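Local coordinates for protein GRMZM2G135359 pseudokinase (Zea mays, PDB 6CPY) that is a maize receptor-like pseudokinase, probably membrane-anchored, whose kinase-like domain may bind ATP but is probably degenerate in catalysis, at residues Leu225-Val233 with Glu258-Phe266; Ala125-His133 with Ser175-Phe184. All blocks are in the same frame, centred on the assembly; numbering follows the deposited sequence.

Contact 1 of 2, residues Leu225-Val233 with Glu258-Phe266; sequences LLEILTGRV and ELIDPSIGF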
ATOM      1  N   LEU A 225     -10.144  -7.572   2.874  1.00 23.97           N
ATOM      2  CA  LEU A 225     -10.899  -7.754   4.111  1.00 24.27           C
ATOM      3  C   LEU A 225     -11.266  -9.239   4.298  1.00 24.46           C
ATOM      4  O   LEU A 225     -11.101  -9.801   5.389  1.00 22.77           O
ATOM      5  CB  LEU A 225     -12.138  -6.858   4.136  1.00 24.56           C
ATOM      6  CG  LEU A 225     -13.060  -7.017   5.351  1.00 24.70           C
ATOM      7  CD1 LEU A 225     -12.300  -6.811   6.642  1.00 24.23           C
ATOM      8  CD2 LEU A 225     -14.237  -6.055   5.267  1.00 25.34           C
ATOM      9  N   LEU A 226     -11.743  -9.876   3.229  1.00 25.99           N
ATOM     10  CA  LEU A 226     -12.042 -11.317   3.271  1.00 27.33           C
ATOM     11  C   LEU A 226     -10.813 -12.150   3.635  1.00 25.99           C
ATOM     12  O   LEU A 226     -10.902 -13.115   4.393  1.00 24.11           O
ATOM     13  CB  LEU A 226     -12.601 -11.792   1.921  1.00 30.22           C
ATOM     14  CG  LEU A 226     -13.105 -13.245   1.883  1.00 32.69           C
ATOM     15  CD1 LEU A 226     -14.229 -13.419   2.895  1.00 34.05           C
ATOM     16  CD2 LEU A 226     -13.558 -13.629   0.486  1.00 33.70           C
ATOM     17  N   GLU A 227      -9.664 -11.761   3.088  1.00 25.63           N
ATOM     18  CA  GLU A 227      -8.397 -12.427   3.376  1.00 24.97           C
ATOM     19  C   GLU A 227      -7.984 -12.252   4.830  1.00 23.07           C
ATOM     20  O   GLU A 227      -7.535 -13.192   5.471  1.00 23.13           O
ATOM     21  CB  GLU A 227      -7.317 -11.895   2.430  1.00 26.95           C
ATOM     22  CG  GLU A 227      -5.963 -12.566   2.565  1.00 28.11           C
ATOM     23  CD  GLU A 227      -4.898 -11.870   1.739  1.00 29.61           C
ATOM     24  OE1 GLU A 227      -5.260 -11.048   0.868  1.00 31.41           O
ATOM     25  OE2 GLU A 227      -3.703 -12.155   1.959  1.00 31.29           O
ATOM     26  N   ILE A 228      -8.185 -11.050   5.357  1.00 22.22           N
ATOM     27  CA  ILE A 228      -7.870 -10.767   6.755  1.00 21.76           C
ATOM     28  C   ILE A 228      -8.774 -11.609   7.669  1.00 22.40           C
ATOM     29  O   ILE A 228      -8.324 -12.154   8.676  1.00 21.70           O
ATOM     30  CB  ILE A 228      -8.037  -9.259   7.057  1.00 21.91           C
ATOM     31  CG1 ILE A 228      -6.927  -8.443   6.374  1.00 21.79           C
ATOM     32  CG2 ILE A 228      -8.060  -9.011   8.545  1.00 21.39           C
ATOM     33  CD1 ILE A 228      -7.197  -6.955   6.263  1.00 22.24           C
ATOM     34  N   LEU A 229     -10.044 -11.730   7.298  1.00 23.07           N
ATOM     35  CA  LEU A 229     -11.002 -12.483   8.108  1.00 24.78           C
ATOM     36  C   LEU A 229     -10.835 -14.005   8.063  1.00 24.99           C
ATOM     37  O   LEU A 229     -11.065 -14.676   9.069  1.00 25.64           O
ATOM     38  CB  LEU A 229     -12.419 -12.121   7.690  1.00 25.24           C
ATOM     39  CG  LEU A 229     -12.878 -10.712   8.048  1.00 26.40           C
ATOM     40  CD1 LEU A 229     -14.183 -10.430   7.318  1.00 26.77           C
ATOM     41  CD2 LEU A 229     -13.060 -10.519   9.545  1.00 28.44           C
ATOM     42  N   THR A 230     -10.467 -14.542   6.904  1.00 25.82           N
ATOM     43  CA  THR A 230     -10.450 -15.992   6.681  1.00 27.31           C
ATOM     44  C   THR A 230      -9.047 -16.587   6.682  1.00 27.34           C
ATOM     45  O   THR A 230      -8.875 -17.795   6.865  1.00 27.99           O
ATOM     46  CB  THR A 230     -11.097 -16.373   5.331  1.00 28.22           C
ATOM     47  OG1 THR A 230     -10.340 -15.811   4.250  1.00 28.33           O
ATOM     48  CG2 THR A 230     -12.502 -15.886   5.248  1.00 28.88           C
ATOM     49  N   GLY A 231      -8.046 -15.749   6.440  1.00 29.30           N
ATOM     50  CA  GLY A 231      -6.697 -16.212   6.190  1.00 30.42           C
ATOM     51  C   GLY A 231      -6.490 -16.915   4.856  1.00 31.77           C
ATOM     52  O   GLY A 231      -5.456 -17.553   4.676  1.00 35.13           O
ATOM     53  N   ARG A 232      -7.441 -16.791   3.927  1.00 33.01           N
ATOM     54  CA  ARG A 232      -7.384 -17.467   2.620  1.00 36.82           C
ATOM     55  C   ARG A 232      -7.271 -16.482   1.449  1.00 36.93           C
ATOM     56  O   ARG A 232      -7.861 -15.395   1.476  1.00 33.72           O
ATOM     57  CB  ARG A 232      -8.634 -18.321   2.408  1.00 40.50           C
ATOM     58  CG  ARG A 232      -8.812 -19.459   3.401  1.00 43.62           C
ATOM     59  CD  ARG A 232     -10.265 -19.896   3.427  1.00 47.65           C
ATOM     60  NE  ARG A 232     -10.516 -21.057   4.286  1.00 51.21           N
ATOM     61  CZ  ARG A 232     -10.441 -22.333   3.901  1.00 53.91           C
ATOM     62  NH1 ARG A 232     -10.100 -22.656   2.654  1.00 55.58           N
ATOM     63  NH2 ARG A 232     -10.703 -23.298   4.776  1.00 54.75           N
ATOM     64  N   VAL A 233      -6.536 -16.888   0.413  1.00 38.35           N
ATOM     65  CA  VAL A 233      -6.300 -16.052  -0.770  1.00 39.93           C
ATOM     66  C   VAL A 233      -6.373 -16.909  -2.041  1.00 40.68           C
ATOM     67  O   VAL A 233      -6.018 -18.091  -2.001  1.00 41.26           O
ATOM     68  CB  VAL A 233      -4.920 -15.349  -0.671  1.00 42.31           C
ATOM     69  CG1 VAL A 233      -3.778 -16.354  -0.727  1.00 42.58           C
ATOM     70  CG2 VAL A 233      -4.756 -14.295  -1.759  1.00 43.54           C
ATOM     71  N   GLU A 258     -16.402 -21.994  10.610  1.00 30.18           N
ATOM     72  CA  GLU A 258     -15.741 -22.567   9.447  1.00 32.19           C
ATOM     73  C   GLU A 258     -15.106 -21.472   8.581  1.00 30.15           C
ATOM     74  O   GLU A 258     -14.091 -21.697   7.942  1.00 31.91           O
ATOM     75  CB  GLU A 258     -16.727 -23.415   8.621  1.00 35.76           C
ATOM     76  CG  GLU A 258     -16.094 -24.018   7.373  1.00 38.94           C
ATOM     77  CD  GLU A 258     -16.932 -25.087   6.688  1.00 42.81           C
ATOM     78  OE1 GLU A 258     -18.109 -25.299   7.064  1.00 45.65           O
ATOM     79  OE2 GLU A 258     -16.393 -25.716   5.745  1.00 46.89           O
ATOM     80  N   LEU A 259     -15.710 -20.295   8.559  1.00 28.44           N
ATOM     81  CA  LEU A 259     -15.240 -19.201   7.715  1.00 28.53           C
ATOM     82  C   LEU A 259     -14.022 -18.481   8.303  1.00 28.15           C
ATOM     83  O   LEU A 259     -13.030 -18.226   7.612  1.00 27.42           O
ATOM     84  CB  LEU A 259     -16.362 -18.190   7.501  1.00 29.07           C
ATOM     85  CG  LEU A 259     -16.003 -16.986   6.621  1.00 30.02           C
ATOM     86  CD1 LEU A 259     -15.943 -17.388   5.164  1.00 31.32           C
ATOM     87  CD2 LEU A 259     -16.987 -15.852   6.805  1.00 32.16           C
ATOM     88  N   ILE A 260     -14.114 -18.145   9.576  1.00 26.80           N
ATOM     89  CA  ILE A 260     -13.144 -17.233  10.200  1.00 26.02           C
ATOM     90  C   ILE A 260     -11.825 -17.962  10.499  1.00 26.38           C
ATOM     91  O   ILE A 260     -11.825 -19.101  10.953  1.00 26.33           O
ATOM     92  CB  ILE A 260     -13.744 -16.594  11.470  1.00 26.27           C
ATOM     93  CG1 ILE A 260     -15.005 -15.772  11.127  1.00 26.98           C
ATOM     94  CG2 ILE A 260     -12.718 -15.710  12.177  1.00 25.82           C
ATOM     95  CD1 ILE A 260     -14.785 -14.610  10.166  1.00 28.20           C
ATOM     96  N   ASP A 261     -10.705 -17.293  10.221  1.00 24.72           N
ATOM     97  CA  ASP A 261      -9.373 -17.841  10.434  1.00 26.62           C
ATOM     98  C   ASP A 261      -9.207 -18.389  11.855  1.00 26.51           C
ATOM     99  O   ASP A 261      -9.325 -17.643  12.813  1.00 25.80           O
ATOM    100  CB  ASP A 261      -8.333 -16.732  10.178  1.00 25.60           C
ATOM    101  CG  ASP A 261      -6.904 -17.252  10.101  1.00 26.65           C
ATOM    102  OD1 ASP A 261      -6.636 -18.406  10.509  1.00 26.03           O
ATOM    103  OD2 ASP A 261      -6.046 -16.465   9.637  1.00 27.27           O
ATOM    104  N   PRO A 262      -8.903 -19.691  12.003  1.00 28.46           N
ATOM    105  CA  PRO A 262      -8.645 -20.215  13.366  1.00 29.65           C
ATOM    106  C   PRO A 262      -7.486 -19.540  14.115  1.00 28.42           C
ATOM    107  O   PRO A 262      -7.528 -19.427  15.347  1.00 30.18           O
ATOM    108  CB  PRO A 262      -8.340 -21.706  13.129  1.00 31.16           C
ATOM    109  CG  PRO A 262      -8.889 -22.013  11.785  1.00 31.66           C
ATOM    110  CD  PRO A 262      -8.844 -20.746  10.979  1.00 30.38           C
ATOM    111  N   SER A 263      -6.488 -19.041  13.391  1.00 27.94           N
ATOM    112  CA  SER A 263      -5.331 -18.397  14.030  1.00 28.78           C
ATOM    113  C   SER A 263      -5.653 -17.054  14.710  1.00 29.15           C
ATOM    114  O   SER A 263      -4.823 -16.520  15.442  1.00 29.03           O
ATOM    115  CB  SER A 263      -4.182 -18.220  13.023  1.00 30.80           C
ATOM    116  OG  SER A 263      -4.512 -17.294  12.004  1.00 31.87           O
ATOM    117  N   ILE A 264      -6.839 -16.498  14.443  1.00 26.95           N
ATOM    118  CA  ILE A 264      -7.309 -15.296  15.144  1.00 26.52           C
ATOM    119  C   ILE A 264      -7.481 -15.523  16.640  1.00 27.58           C
ATOM    120  O   ILE A 264      -7.257 -14.612  17.446  1.00 30.48           O
ATOM    121  CB  ILE A 264      -8.644 -14.825  14.540  1.00 26.60           C
ATOM    122  CG1 ILE A 264      -8.363 -14.108  13.222  1.00 26.12           C
ATOM    123  CG2 ILE A 264      -9.436 -13.925  15.490  1.00 27.41           C
ATOM    124  CD1 ILE A 264      -9.572 -13.953  12.330  1.00 26.61           C
ATOM    125  N   GLY A 265      -7.889 -16.734  16.997  1.00 28.62           N
ATOM    126  CA  GLY A 265      -8.346 -17.023  18.339  1.00 28.18           C
ATOM    127  C   GLY A 265      -9.800 -16.607  18.494  1.00 28.22           C
ATOM    128  O   GLY A 265     -10.599 -16.746  17.565  1.00 27.99           O
ATOM    129  N   PHE A 266     -10.154 -16.072  19.662  1.00 28.49           N
ATOM    130  CA  PHE A 266     -11.556 -15.726  19.922  1.00 28.50           C
ATOM    131  C   PHE A 266     -11.974 -14.532  19.089  1.00 26.35           C
ATOM    132  O   PHE A 266     -11.156 -13.662  18.796  1.00 27.19           O
ATOM    133  CB  PHE A 266     -11.785 -15.446  21.398  1.00 28.61           C
ATOM    134  CG  PHE A 266     -11.669 -16.662  22.265  1.00 29.86           C
ATOM    135  CD1 PHE A 266     -12.558 -17.721  22.115  1.00 30.97           C
ATOM    136  CD2 PHE A 266     -10.685 -16.744  23.247  1.00 31.38           C
ATOM    137  CE1 PHE A 266     -12.466 -18.841  22.919  1.00 31.66           C
ATOM    138  CE2 PHE A 266     -10.587 -17.866  24.061  1.00 32.43           C
ATOM    139  CZ  PHE A 266     -11.486 -18.914  23.899  1.00 32.45           C
TER
HETATM  140  O   HOH W   1     -10.837 -19.722   6.989  1.00 34.38           O
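With chi1 at 63°, Thr230 tucks OG1 between its own backbone N and carbonyl carbon and turns CG2 onto Leu259, whose carbonyl O lies 3.4 Å from that methyl. Leu259 runs obliquely across it, bringing CD1 within 3.8 Å of Thr230 CG2. The hydroxyl meanwhile folds back into the helix: Thr230 OG1 donates to Leu226 O at 2.8 Å and accepts from Arg232 N, closing an ST turn. Cutting Thr230 back to an alanine removes the bond to Leu226 O and is likely to leave Arg232 N without this acceptor, with a gap beside Leu259 CD1. The one direct hydrogen bond between the segments runs from Asp261 N to Leu229 O, nearly straight (2.9 Å, 175° at the hydrogen), arriving in the carbonyl plane on a lone pair. Apolar groups gather round the same oxygen, with Ile260 CG2 and Ile264 CD1 each 3.7 Å from Leu229 O. Asp261 CG stands opposite its backbone N (chi1 -169°), which carries OD2 to 3.5 Å from Gly231 CA. OD2 has its main partner in Arg147, a salt bridge to helix 144-164, and OD1 accepts from Ser263 N in an Asx turn. One water ties Thr230 O and Leu259 O to Arg232 NE. This is the C-lobe of the protein kinase fold, where the end of helix F (214-230) meets the loop after helix 256-259.

Contact 2 of 2, residues Ala125-His133 with Ser175-Phe184; sequences APNGTLFEH and STTVYLTDDF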
ATOM      1  N   ALA A 125       8.560   0.382   7.479  1.00 26.37           N
ATOM      2  CA  ALA A 125       7.612  -0.360   8.330  1.00 26.70           C
ATOM      3  C   ALA A 125       8.312  -1.603   8.873  1.00 27.60           C
ATOM      4  O   ALA A 125       8.653  -2.489   8.106  1.00 30.02           O
ATOM      5  CB  ALA A 125       6.397  -0.759   7.523  1.00 26.69           C
ATOM      6  N   PRO A 126       8.544  -1.661  10.195  1.00 30.19           N
ATOM      7  CA  PRO A 126       9.379  -2.754  10.717  1.00 31.76           C
ATOM      8  C   PRO A 126       8.774  -4.155  10.691  1.00 33.30           C
ATOM      9  O   PRO A 126       9.522  -5.136  10.715  1.00 33.48           O
ATOM     10  CB  PRO A 126       9.675  -2.327  12.162  1.00 31.80           C
ATOM     11  CG  PRO A 126       8.688  -1.284  12.498  1.00 32.40           C
ATOM     12  CD  PRO A 126       8.238  -0.648  11.215  1.00 30.76           C
ATOM     13  N   ASN A 127       7.449  -4.271  10.621  1.00 33.31           N
ATOM     14  CA  ASN A 127       6.810  -5.589  10.736  1.00 32.98           C
ATOM     15  C   ASN A 127       6.364  -6.216   9.420  1.00 33.74           C
ATOM     16  O   ASN A 127       5.514  -7.097   9.410  1.00 34.51           O
ATOM     17  CB  ASN A 127       5.649  -5.515  11.733  1.00 32.92           C
ATOM     18  CG  ASN A 127       6.131  -5.506  13.166  1.00 34.34           C
ATOM     19  OD1 ASN A 127       6.997  -6.297  13.533  1.00 37.47           O
ATOM     20  ND2 ASN A 127       5.587  -4.614  13.976  1.00 34.33           N
ATOM     21  N   GLY A 128       6.944  -5.774   8.309  1.00 33.24           N
ATOM     22  CA  GLY A 128       6.775  -6.459   7.041  1.00 32.77           C
ATOM     23  C   GLY A 128       5.390  -6.276   6.440  1.00 30.99           C
ATOM     24  O   GLY A 128       4.711  -5.302   6.758  1.00 32.13           O
ATOM     25  N   THR A 129       4.985  -7.219   5.591  1.00 30.27           N
ATOM     26  CA  THR A 129       3.713  -7.130   4.852  1.00 29.44           C
ATOM     27  C   THR A 129       2.574  -7.869   5.537  1.00 28.39           C
ATOM     28  O   THR A 129       2.783  -8.797   6.330  1.00 28.48           O
ATOM     29  CB  THR A 129       3.818  -7.692   3.428  1.00 29.73           C
ATOM     30  OG1 THR A 129       4.008  -9.111   3.476  1.00 30.37           O
ATOM     31  CG2 THR A 129       4.964  -7.018   2.653  1.00 30.33           C
ATOM     32  N   LEU A 130       1.356  -7.467   5.206  1.00 26.69           N
ATOM     33  CA  LEU A 130       0.177  -8.157   5.707  1.00 26.42           C
ATOM     34  C   LEU A 130       0.177  -9.616   5.221  1.00 26.89           C
ATOM     35  O   LEU A 130      -0.105 -10.531   6.003  1.00 26.92           O
ATOM     36  CB  LEU A 130      -1.088  -7.414   5.255  1.00 25.62           C
ATOM     37  CG  LEU A 130      -2.438  -8.030   5.615  1.00 24.99           C
ATOM     38  CD1 LEU A 130      -2.598  -8.216   7.114  1.00 25.30           C
ATOM     39  CD2 LEU A 130      -3.551  -7.162   5.059  1.00 24.46           C
ATOM     40  N   PHE A 131       0.508  -9.829   3.947  1.00 28.15           N
ATOM     41  CA  PHE A 131       0.580 -11.179   3.364  1.00 30.06           C
ATOM     42  C   PHE A 131       1.464 -12.103   4.205  1.00 30.96           C
ATOM     43  O   PHE A 131       1.057 -13.227   4.521  1.00 33.84           O
ATOM     44  CB  PHE A 131       1.106 -11.134   1.917  1.00 30.58           C
ATOM     45  CG  PHE A 131       1.096 -12.481   1.225  1.00 31.34           C
ATOM     46  CD1 PHE A 131       2.160 -13.355   1.365  1.00 33.09           C
ATOM     47  CD2 PHE A 131       0.015 -12.869   0.440  1.00 32.43           C
ATOM     48  CE1 PHE A 131       2.145 -14.591   0.738  1.00 33.89           C
ATOM     49  CE2 PHE A 131      -0.007 -14.098  -0.185  1.00 33.91           C
ATOM     50  CZ  PHE A 131       1.062 -14.960  -0.037  1.00 33.37           C
ATOM     51  N   GLU A 132       2.652 -11.621   4.560  1.00 32.51           N
ATOM     52  CA  GLU A 132       3.607 -12.372   5.386  1.00 35.38           C
ATOM     53  C   GLU A 132       3.005 -12.790   6.715  1.00 34.02           C
ATOM     54  O   GLU A 132       3.085 -13.956   7.091  1.00 32.01           O
ATOM     55  CB  GLU A 132       4.883 -11.554   5.645  1.00 40.40           C
ATOM     56  CG  GLU A 132       5.858 -11.555   4.478  1.00 45.07           C
ATOM     57  CD  GLU A 132       6.897 -10.441   4.536  1.00 47.84           C
ATOM     58  OE1 GLU A 132       6.887  -9.622   5.486  1.00 51.08           O
ATOM     59  OE2 GLU A 132       7.733 -10.379   3.609  1.00 51.95           O
ATOM     60  N   HIS A 133       2.393 -11.841   7.421  1.00 31.42           N
ATOM     61  CA  HIS A 133       1.795 -12.131   8.723  1.00 32.18           C
ATOM     62  C   HIS A 133       0.568 -13.014   8.682  1.00 31.55           C
ATOM     63  O   HIS A 133       0.308 -13.731   9.652  1.00 34.32           O
ATOM     64  CB  HIS A 133       1.515 -10.841   9.493  1.00 33.44           C
ATOM     65  CG  HIS A 133       2.733 -10.270  10.131  1.00 35.72           C
ATOM     66  ND1 HIS A 133       3.187 -10.685  11.364  1.00 37.36           N
ATOM     67  CD2 HIS A 133       3.633  -9.367   9.681  1.00 37.13           C
ATOM     68  CE1 HIS A 133       4.299 -10.037  11.659  1.00 38.51           C
ATOM     69  NE2 HIS A 133       4.592  -9.228  10.656  1.00 37.61           N
ATOM     70  N   SER A 175      -2.636  -7.650  -0.274  1.00 26.45           N
ATOM     71  CA  SER A 175      -1.987  -7.860   1.017  1.00 26.40           C
ATOM     72  C   SER A 175      -0.459  -7.800   0.936  1.00 25.88           C
ATOM     73  O   SER A 175       0.191  -7.564   1.953  1.00 25.18           O
ATOM     74  CB  SER A 175      -2.465  -9.155   1.691  1.00 27.62           C
ATOM     75  OG  SER A 175      -2.071 -10.292   0.954  1.00 27.97           O
ATOM     76  N   THR A 176       0.121  -7.979  -0.257  1.00 26.46           N
ATOM     77  CA  THR A 176       1.577  -7.812  -0.424  1.00 28.32           C
ATOM     78  C   THR A 176       2.036  -6.350  -0.436  1.00 28.44           C
ATOM     79  O   THR A 176       3.231  -6.066  -0.268  1.00 30.38           O
ATOM     80  CB  THR A 176       2.137  -8.512  -1.699  1.00 29.94           C
ATOM     81  OG1 THR A 176       1.715  -7.822  -2.881  1.00 30.09           O
ATOM     82  CG2 THR A 176       1.706  -9.968  -1.758  1.00 31.45           C
ATOM     83  N   THR A 177       1.108  -5.421  -0.616  1.00 27.13           N
ATOM     84  CA  THR A 177       1.459  -4.002  -0.644  1.00 27.52           C
ATOM     85  C   THR A 177       1.020  -3.224   0.583  1.00 26.26           C
ATOM     86  O   THR A 177       1.215  -2.009   0.636  1.00 25.89           O
ATOM     87  CB  THR A 177       0.950  -3.322  -1.929  1.00 27.92           C
ATOM     88  OG1 THR A 177      -0.482  -3.231  -1.915  1.00 29.47           O
ATOM     89  CG2 THR A 177       1.403  -4.115  -3.130  1.00 28.81           C
ATOM     90  N   VAL A 178       0.453  -3.922   1.570  1.00 23.86           N
ATOM     91  CA  VAL A 178       0.145  -3.334   2.864  1.00 23.57           C
ATOM     92  C   VAL A 178       1.229  -3.749   3.841  1.00 24.28           C
ATOM     93  O   VAL A 178       1.441  -4.946   4.073  1.00 25.08           O
ATOM     94  CB  VAL A 178      -1.215  -3.814   3.408  1.00 23.15           C
ATOM     95  CG1 VAL A 178      -1.482  -3.210   4.774  1.00 23.74           C
ATOM     96  CG2 VAL A 178      -2.326  -3.465   2.434  1.00 23.55           C
ATOM     97  N   TYR A 179       1.910  -2.759   4.400  1.00 25.53           N
ATOM     98  CA  TYR A 179       2.949  -2.978   5.394  1.00 26.60           C
ATOM     99  C   TYR A 179       2.418  -2.672   6.797  1.00 26.35           C
ATOM    100  O   TYR A 179       1.383  -2.028   6.958  1.00 26.48           O
ATOM    101  CB  TYR A 179       4.178  -2.124   5.073  1.00 26.75           C
ATOM    102  CG  TYR A 179       4.937  -2.636   3.867  1.00 27.51           C
ATOM    103  CD1 TYR A 179       4.499  -2.366   2.577  1.00 27.17           C
ATOM    104  CD2 TYR A 179       6.075  -3.423   4.023  1.00 30.97           C
ATOM    105  CE1 TYR A 179       5.182  -2.856   1.475  1.00 27.77           C
ATOM    106  CE2 TYR A 179       6.769  -3.911   2.929  1.00 30.56           C
ATOM    107  CZ  TYR A 179       6.319  -3.631   1.659  1.00 29.84           C
ATOM    108  OH  TYR A 179       7.017  -4.123   0.569  1.00 30.30           O
ATOM    109  N   LEU A 180       3.136  -3.160   7.798  1.00 27.12           N
ATOM    110  CA  LEU A 180       2.720  -3.067   9.193  1.00 28.12           C
ATOM    111  C   LEU A 180       3.771  -2.338  10.029  1.00 29.61           C
ATOM    112  O   LEU A 180       4.948  -2.686   9.975  1.00 30.45           O
ATOM    113  CB  LEU A 180       2.509  -4.477   9.748  1.00 28.24           C
ATOM    114  CG  LEU A 180       1.493  -5.328   8.980  1.00 28.48           C
ATOM    115  CD1 LEU A 180       1.372  -6.714   9.585  1.00 30.35           C
ATOM    116  CD2 LEU A 180       0.130  -4.647   8.959  1.00 29.23           C
ATOM    117  N   THR A 181       3.319  -1.353  10.801  1.00 31.50           N
ATOM    118  CA  THR A 181       4.182  -0.553  11.681  1.00 32.58           C
ATOM    119  C   THR A 181       4.573  -1.343  12.926  1.00 34.87           C
ATOM    120  O   THR A 181       4.125  -2.475  13.117  1.00 32.85           O
ATOM    121  CB  THR A 181       3.482   0.741  12.155  1.00 33.15           C
ATOM    122  OG1 THR A 181       2.404   0.418  13.051  1.00 32.51           O
ATOM    123  CG2 THR A 181       2.956   1.546  10.984  1.00 32.74           C
ATOM    124  N   ASP A 182       5.400  -0.732  13.776  1.00 38.40           N
ATOM    125  CA  ASP A 182       5.885  -1.387  14.999  1.00 41.58           C
ATOM    126  C   ASP A 182       4.790  -1.865  15.974  1.00 42.48           C
ATOM    127  O   ASP A 182       5.033  -2.795  16.752  1.00 44.05           O
ATOM    128  CB  ASP A 182       6.910  -0.498  15.730  1.00 44.46           C
ATOM    129  CG  ASP A 182       6.350   0.858  16.133  1.00 48.66           C
ATOM    130  OD1 ASP A 182       5.175   1.169  15.823  1.00 50.05           O
ATOM    131  OD2 ASP A 182       7.110   1.627  16.764  1.00 54.40           O
ATOM    132  N   ASP A 183       3.603  -1.244  15.942  1.00 41.69           N
ATOM    133  CA  ASP A 183       2.448  -1.752  16.713  1.00 39.59           C
ATOM    134  C   ASP A 183       1.311  -2.263  15.810  1.00 38.15           C
ATOM    135  O   ASP A 183       0.123  -2.243  16.177  1.00 34.51           O
ATOM    136  CB  ASP A 183       1.949  -0.718  17.735  1.00 42.65           C
ATOM    137  CG  ASP A 183       1.494   0.568  17.103  1.00 44.89           C
ATOM    138  OD1 ASP A 183       1.319   0.618  15.863  1.00 48.99           O
ATOM    139  OD2 ASP A 183       1.306   1.541  17.865  1.00 48.19           O
ATOM    140  N   PHE A 184       1.714  -2.740  14.635  1.00 35.09           N
ATOM    141  CA  PHE A 184       0.845  -3.420  13.679  1.00 36.04           C
ATOM    142  C   PHE A 184      -0.287  -2.564  13.123  1.00 34.92           C
ATOM    143  O   PHE A 184      -1.356  -3.075  12.811  1.00 36.58           O
ATOM    144  CB  PHE A 184       0.342  -4.737  14.272  1.00 37.32           C
ATOM    145  CG  PHE A 184       1.447  -5.697  14.561  1.00 38.92           C
ATOM    146  CD1 PHE A 184       1.906  -6.554  13.577  1.00 37.29           C
ATOM    147  CD2 PHE A 184       2.090  -5.685  15.795  1.00 41.38           C
ATOM    148  CE1 PHE A 184       2.951  -7.423  13.825  1.00 39.58           C
ATOM    149  CE2 PHE A 184       3.146  -6.548  16.050  1.00 42.32           C
ATOM    150  CZ  PHE A 184       3.572  -7.423  15.063  1.00 41.95           C
TER
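Asn127 holds the 175-184 segment twice: ND2 donates to Thr181 O at 2.7 Å, with that oxygen near the amide plane, and its backbone N donates to Leu180 O at 3.0 Å. Thr181 O also takes Phe184 N, from the opposite face of its carbonyl plane, so the turn and the amide are fixed together. Next along, the bonds Leu180 N to Gly128 O and Leu130 N to Val178 O (2.8 Å) flank the non-hydrogen-bonded pair Thr129-Tyr179, and Phe131 N donates to Ser175 O. Thr129 caps the helix that starts at Leu130, in a capping box with Glu132. The packing follows the same path. Thr129 CG2 sits over the Tyr179 ring in a CH-pi contact, 3.9 Å from its centroid. With chi1 at -77°, the Asn127 amide is laid over the Phe184 ring, planes only 6° apart, and ND2 is 3.6 Å from Phe184 CZ. That ring turns its edge to the face of His133, a T-shaped pair with planes at 89°, while Leu180 CD1 comes to 3.5 Å from His133 CD2. The hydrogen bonds between the two segments use backbone groups and one side-chain amide, that of Asn127, so their pattern depends little on other side chains, consistent with the kinase fold being kept in a protein whose catalytic loop departs from the usual sequence.

Contact 1 is the more buried although its centre lies about 21 Å from the centre of the chain; that of contact 2 lies about 10 Å from it, yet contact 2 is only partly buried, with Pro126, Thr176 and Asp182 exposed. Their centres are about 17 Å apart. Helix 214-230 brings them together: its last turns belong to contact 1, and they touch contact 2 where Glu227 OE2 lies 2.7 Å from Ser175 OG, probably a hydrogen bond, and where Ile228 packs on Leu130. Contact 1 has a single direct hydrogen bond, supplemented by water and apolar packing, whereas contact 2 has five, some flanking its one beta bridge, with an amide-ring stack and a T-shaped ring pair.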